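PDB 3ESH: protein similar to metal-dependent hydrolase from Staphylococcus aureus subsp. aureus Mu50, which probably acts as a metal-dependent hydrolase of the metallo-beta-lactamase superfamily, though its substrate is not established. Local coordinates for residues A[69-73]-A[74-78]; A[217-220]-A[221-225]. One frame throughout, in Å; residues are numbered along the deposited sequence.

Interaction 1: A[69-73]-A[74-78]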
loop_
_atom_site.group_PDB
_atom_site.type_symbol
_atom_site.label_atom_id
_atom_site.label_comp_id
_atom_site.label_asym_id
_atom_site.label_seq_id
_atom_site.Cartn_x
_atom_site.Cartn_y
_atom_site.Cartn_z
ATOM N N GLY A 69 20.412 -27.847 24.884
ATOM C CA GLY A 69 19.293 -28.771 24.965
ATOM C C GLY A 69 18.038 -28.338 24.210
ATOM O O GLY A 69 17.016 -29.013 24.294
ATOM N N LYS A 70 18.104 -27.228 23.471
ATOM C CA LYS A 70 16.952 -26.719 22.714
ATOM C C LYS A 70 16.691 -27.436 21.388
ATOM O O LYS A 70 15.554 -27.806 21.087
ATOM C CB LYS A 70 17.123 -25.217 22.461
ATOM C CG LYS A 70 17.071 -24.371 23.728
ATOM C CD LYS A 70 15.706 -24.476 24.409
ATOM C CE LYS A 70 14.600 -23.851 23.575
ATOM N NZ LYS A 70 14.530 -22.388 23.780
ATOM N N LEU A 71 17.743 -27.607 20.592
ATOM C CA LEU A 71 17.622 -28.292 19.313
ATOM C C LEU A 71 17.566 -29.783 19.596
ATOM O O LEU A 71 18.218 -30.267 20.515
ATOM C CB LEU A 71 18.826 -27.986 18.406
ATOM C CG LEU A 71 18.847 -26.686 17.587
ATOM C CD1 LEU A 71 18.671 -25.496 18.490
ATOM C CD2 LEU A 71 20.163 -26.585 16.828
ATOM N N SER A 72 16.774 -30.509 18.820
ATOM C CA SER A 72 16.678 -31.944 19.009
ATOM C C SER A 72 17.935 -32.587 18.436
ATOM O O SER A 72 18.848 -31.901 17.967
ATOM C CB SER A 72 15.455 -32.496 18.282
ATOM O OG SER A 72 15.743 -32.695 16.908
ATOM N N GLU A 73 17.971 -33.913 18.469
ATOM C CA GLU A 73 19.109 -34.660 17.959
ATOM C C GLU A 73 19.085 -34.583 16.443
ATOM O O GLU A 73 20.127 -34.475 15.798
ATOM C CB GLU A 73 19.009 -36.115 18.411
ATOM C CG GLU A 73 20.270 -36.674 19.056
ATOM C CD GLU A 73 20.853 -35.761 20.128
ATOM O OE1 GLU A 73 20.070 -35.121 20.866
ATOM O OE2 GLU A 73 22.099 -35.697 20.239
ATOM N N LYS A 74 17.884 -34.621 15.878
ATOM C CA LYS A 74 17.719 -34.557 14.442
ATOM C C LYS A 74 18.078 -33.171 13.923
ATOM O O LYS A 74 18.639 -33.029 12.834
ATOM C CB LYS A 74 16.279 -34.892 14.066
ATOM C CG LYS A 74 16.059 -35.060 12.580
ATOM C CD LYS A 74 14.645 -35.529 12.293
ATOM C CE LYS A 74 14.422 -35.754 10.806
ATOM N NZ LYS A 74 13.055 -36.285 10.554
ATOM N N GLN A 75 17.753 -32.144 14.699
ATOM C CA GLN A 75 18.064 -30.783 14.283
ATOM C C GLN A 75 19.553 -30.500 14.449
ATOM O O GLN A 75 20.143 -29.812 13.626
ATOM C CB GLN A 75 17.224 -29.776 15.072
ATOM C CG GLN A 75 15.735 -29.903 14.789
ATOM C CD GLN A 75 14.910 -28.855 15.495
ATOM O OE1 GLN A 75 15.036 -28.651 16.698
ATOM N NE2 GLN A 75 14.050 -28.185 14.746
ATOM N N LEU A 76 20.166 -31.035 15.500
ATOM C CA LEU A 76 21.587 -30.811 15.693
ATOM C C LEU A 76 22.336 -31.348 14.472
ATOM O O LEU A 76 23.230 -30.691 13.943
ATOM C CB LEU A 76 22.084 -31.492 16.966
ATOM C CG LEU A 76 21.674 -30.874 18.305
ATOM C CD1 LEU A 76 22.193 -31.729 19.444
ATOM C CD2 LEU A 76 22.225 -29.478 18.426
ATOM N N ARG A 77 21.962 -32.533 14.013
ATOM C CA ARG A 77 22.612 -33.116 12.847
ATOM C C ARG A 77 22.286 -32.364 11.550
ATOM O O ARG A 77 23.182 -32.002 10.790
ATOM C CB ARG A 77 22.221 -34.593 12.688
ATOM C CG ARG A 77 22.884 -35.535 13.678
ATOM C CD ARG A 77 22.911 -36.960 13.131
ATOM N NE ARG A 77 21.572 -37.497 12.922
ATOM C CZ ARG A 77 20.737 -37.823 13.904
ATOM N NH1 ARG A 77 21.110 -37.668 15.169
ATOM N NH2 ARG A 77 19.530 -38.301 13.622
ATOM N N ASN A 78 21.002 -32.140 11.293
ATOM C CA ASN A 78 20.586 -31.441 10.090
ATOM C C ASN A 78 21.163 -30.029 9.993
ATOM O O ASN A 78 21.339 -29.507 8.889
ATOM C CB ASN A 78 19.060 -31.340 10.022
ATOM C CG ASN A 78 18.376 -32.695 10.034
ATOM O OD1 ASN A 78 19.003 -33.729 9.794
ATOM N ND2 ASN A 78 17.074 -32.693 10.304
#
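Gln75 folds back along the start of its helix onto Leu71 and Ser72, and each step of its chain meets something different. Its CB lies 4.1 Å from Leu71 CB. Its CG passes 3.5 Å from Ser72 OG, and beyond it the chain runs on extended, chi2 -176°, carrying the amide back past the helix start. At the tip, OE1 takes a long, weak hydrogen bond from Ser72 N, 3.3 Å but nearly straight. The same oxygen also accepts from Lys155 NZ, which makes a second hydrogen bond to Lys70 O and so ties the loop before the helix to another part of the chain.

Ser72 answers from its own side chain. OG stands between its backbone N and carbonyl carbon, chi1 82°, and accepts from Gln75 N at 3.0 Å. The two reciprocal bonds make a capping box, with Ser72 as the N-cap of helix 73-78. Backbone bonds then carry the helix on, from Leu76 N to Ser72 O at 2.9 Å and from Arg77 N to Glu73 O at 3.2 Å.

Beside the box, Leu76 leans its CD2 branch on Leu71 CB, 3.7 Å away, and both leucines also rest on Val81. The Arg77 guanidinium folds back so that Glu73 O lies over one face; the Glu73 carboxylate is not in contact with it, OE2 staying 5.5 Å from NH1. Chemically, one amide oxygen is shared between a backbone N-H and a lysine ammonium, which should fix the rotation of the Gln75 amide and hold the first turn against the incoming loop.

Interaction 2: A[217-220]-A[221-225]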
loop_
_atom_site.group_PDB
_atom_site.type_symbol
_atom_site.label_atom_id
_atom_site.label_comp_id
_atom_site.label_asym_id
_atom_site.label_seq_id
_atom_site.Cartn_x
_atom_site.Cartn_y
_atom_site.Cartn_z
ATOM N N LEU A 217 24.379 -6.873 -3.827
ATOM C CA LEU A 217 23.674 -7.875 -4.622
ATOM C C LEU A 217 23.816 -9.299 -4.074
ATOM O O LEU A 217 23.086 -10.207 -4.481
ATOM C CB LEU A 217 24.163 -7.842 -6.064
ATOM C CG LEU A 217 23.890 -6.548 -6.839
ATOM C CD1 LEU A 217 24.438 -6.666 -8.252
ATOM C CD2 LEU A 217 22.400 -6.255 -6.852
ATOM N N TRP A 218 24.752 -9.499 -3.157
ATOM C CA TRP A 218 24.980 -10.816 -2.583
ATOM C C TRP A 218 24.149 -11.028 -1.318
ATOM O O TRP A 218 24.667 -10.923 -0.208
ATOM C CB TRP A 218 26.473 -10.996 -2.264
ATOM C CG TRP A 218 27.363 -11.190 -3.482
ATOM C CD1 TRP A 218 27.246 -10.567 -4.694
ATOM C CD2 TRP A 218 28.530 -12.021 -3.571
ATOM N NE1 TRP A 218 28.267 -10.958 -5.529
ATOM C CE2 TRP A 218 29.072 -11.847 -4.866
ATOM C CE3 TRP A 218 29.175 -12.888 -2.685
ATOM C CZ2 TRP A 218 30.220 -12.505 -5.293
ATOM C CZ3 TRP A 218 30.326 -13.547 -3.110
ATOM C CH2 TRP A 218 30.835 -13.347 -4.403
ATOM N N VAL A 219 22.858 -11.321 -1.488
ATOM C CA VAL A 219 21.977 -11.559 -0.350
ATOM C C VAL A 219 21.595 -13.037 -0.278
ATOM O O VAL A 219 21.563 -13.727 -1.298
ATOM C CB VAL A 219 20.690 -10.700 -0.437
ATOM C CG1 VAL A 219 21.049 -9.240 -0.461
ATOM C CG2 VAL A 219 19.881 -11.070 -1.675
ATOM N N THR A 220 21.307 -13.529 0.921
ATOM C CA THR A 220 20.943 -14.933 1.078
ATOM C C THR A 220 19.578 -15.216 0.443
ATOM O O THR A 220 18.763 -14.300 0.247
ATOM C CB THR A 220 20.856 -15.350 2.563
ATOM O OG1 THR A 220 19.577 -14.991 3.087
ATOM C CG2 THR A 220 21.943 -14.667 3.375
ATOM N N ALA A 221 19.331 -16.487 0.120
ATOM C CA ALA A 221 18.058 -16.879 -0.458
ATOM C C ALA A 221 16.997 -16.921 0.655
ATOM O O ALA A 221 15.793 -16.992 0.382
ATOM C CB ALA A 221 18.177 -18.227 -1.104
ATOM N N TYR A 222 17.459 -16.876 1.908
ATOM C CA TYR A 222 16.573 -16.893 3.077
ATOM C C TYR A 222 15.794 -15.594 3.180
ATOM O O TYR A 222 14.691 -15.564 3.734
ATOM C CB TYR A 222 17.373 -17.082 4.367
ATOM C CG TYR A 222 18.017 -18.441 4.520
ATOM C CD1 TYR A 222 17.247 -19.600 4.564
ATOM C CD2 TYR A 222 19.400 -18.570 4.606
ATOM C CE1 TYR A 222 17.837 -20.860 4.685
ATOM C CE2 TYR A 222 20.006 -19.825 4.730
ATOM C CZ TYR A 222 19.211 -20.963 4.767
ATOM O OH TYR A 222 19.796 -22.197 4.877
ATOM N N ASP A 223 16.374 -14.521 2.647
ATOM C CA ASP A 223 15.737 -13.215 2.689
ATOM C C ASP A 223 14.350 -13.292 2.074
ATOM O O ASP A 223 14.205 -13.647 0.910
ATOM C CB ASP A 223 16.604 -12.188 1.943
ATOM C CG ASP A 223 17.881 -11.842 2.696
ATOM O OD1 ASP A 223 18.452 -12.735 3.342
ATOM O OD2 ASP A 223 18.326 -10.681 2.639
ATOM N N ASP A 224 13.328 -12.969 2.863
ATOM C CA ASP A 224 11.964 -13.018 2.365
ATOM C C ASP A 224 11.679 -11.884 1.390
ATOM O O ASP A 224 10.834 -12.017 0.508
ATOM C CB ASP A 224 10.969 -13.008 3.526
ATOM C CG ASP A 224 11.056 -14.271 4.376
ATOM O OD1 ASP A 224 11.548 -15.310 3.870
ATOM O OD2 ASP A 224 10.630 -14.241 5.557
ATOM N N TYR A 225 12.390 -10.770 1.543
ATOM C CA TYR A 225 12.219 -9.616 0.654
ATOM C C TYR A 225 13.580 -9.106 0.178
ATOM O O TYR A 225 14.028 -8.021 0.557
ATOM C CB TYR A 225 11.451 -8.504 1.365
ATOM C CG TYR A 225 10.129 -8.977 1.929
ATOM C CD1 TYR A 225 10.056 -9.540 3.202
ATOM C CD2 TYR A 225 8.963 -8.921 1.164
ATOM C CE1 TYR A 225 8.865 -10.040 3.707
ATOM C CE2 TYR A 225 7.767 -9.412 1.652
ATOM C CZ TYR A 225 7.721 -9.978 2.936
ATOM O OH TYR A 225 6.525 -10.487 3.427
#
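Thr220 OG1 reaches over the turn that follows it and meets the Asp223 carboxylate, to which it donates a short hydrogen bond, 2.5 Å to OD1. The two side chains meet at about a right angle, and the hydroxyl comes to the anti side of OD1, 32° out of the carboxylate plane. Its position follows from chi1 of 83°, which sets OG1 between the backbone N and the carbonyl carbon, while CG2 swings beside the N.

The same hydroxyl oxygen faces Tyr222: Tyr222 N gives Thr220 OG1 a weak, bent hydrogen bond of 3.1 Å and 124°, as in an ST turn, and Tyr222 CB lies 3.3 Å from OG1, which sits at the edge of the ring, near its plane. Asp223 N points back to Thr220 O, a long, weak bond of 3.4 Å that closes a beta turn with Ala221 and Tyr222 at its corner. On the other carboxylate branch, Asp223 OD2 rests 3.9 Å from Val219 CB and is hydrogen-bonded to Ser229 OG.

OD1 also bonds to His185 ND1. His185, with His110 and Asp206, has donor atoms facing one vacant point that may be an empty metal site, as expected for this superfamily. Asp223 would then be a second-shell residue orienting the histidine ring, and the Thr220 hydroxyl would help to position Asp223.

The turn lies in the loop between strand 199-203 and helix 226-242. Val219 packs against that helix, and Tyr222 against helix 20-24, while Ala221 and Tyr222 also touch Gly25 and Val26 of the second subunit.

Both contacts are local and polar, each built round a hydroxyl one turn or less from its partners, yet their surroundings differ. Interaction 1 starts helix 73-78 toward the outside of the chain, about 20 Å from its centre, with several exposed side chains and no other subunit touching it; its bonds mostly satisfy backbone groups at a helix end. Interaction 2 is buried, nearer the centre, in the loop leading into helix 226-242. There a carboxylate links a turn to a possible metal ligand, and a second subunit packs against it. The centres of interaction 1 and interaction 2 lie about 25 Å apart and the two do not touch; interaction 1 comes earlier in the chain, and no helix or strand belongs to both.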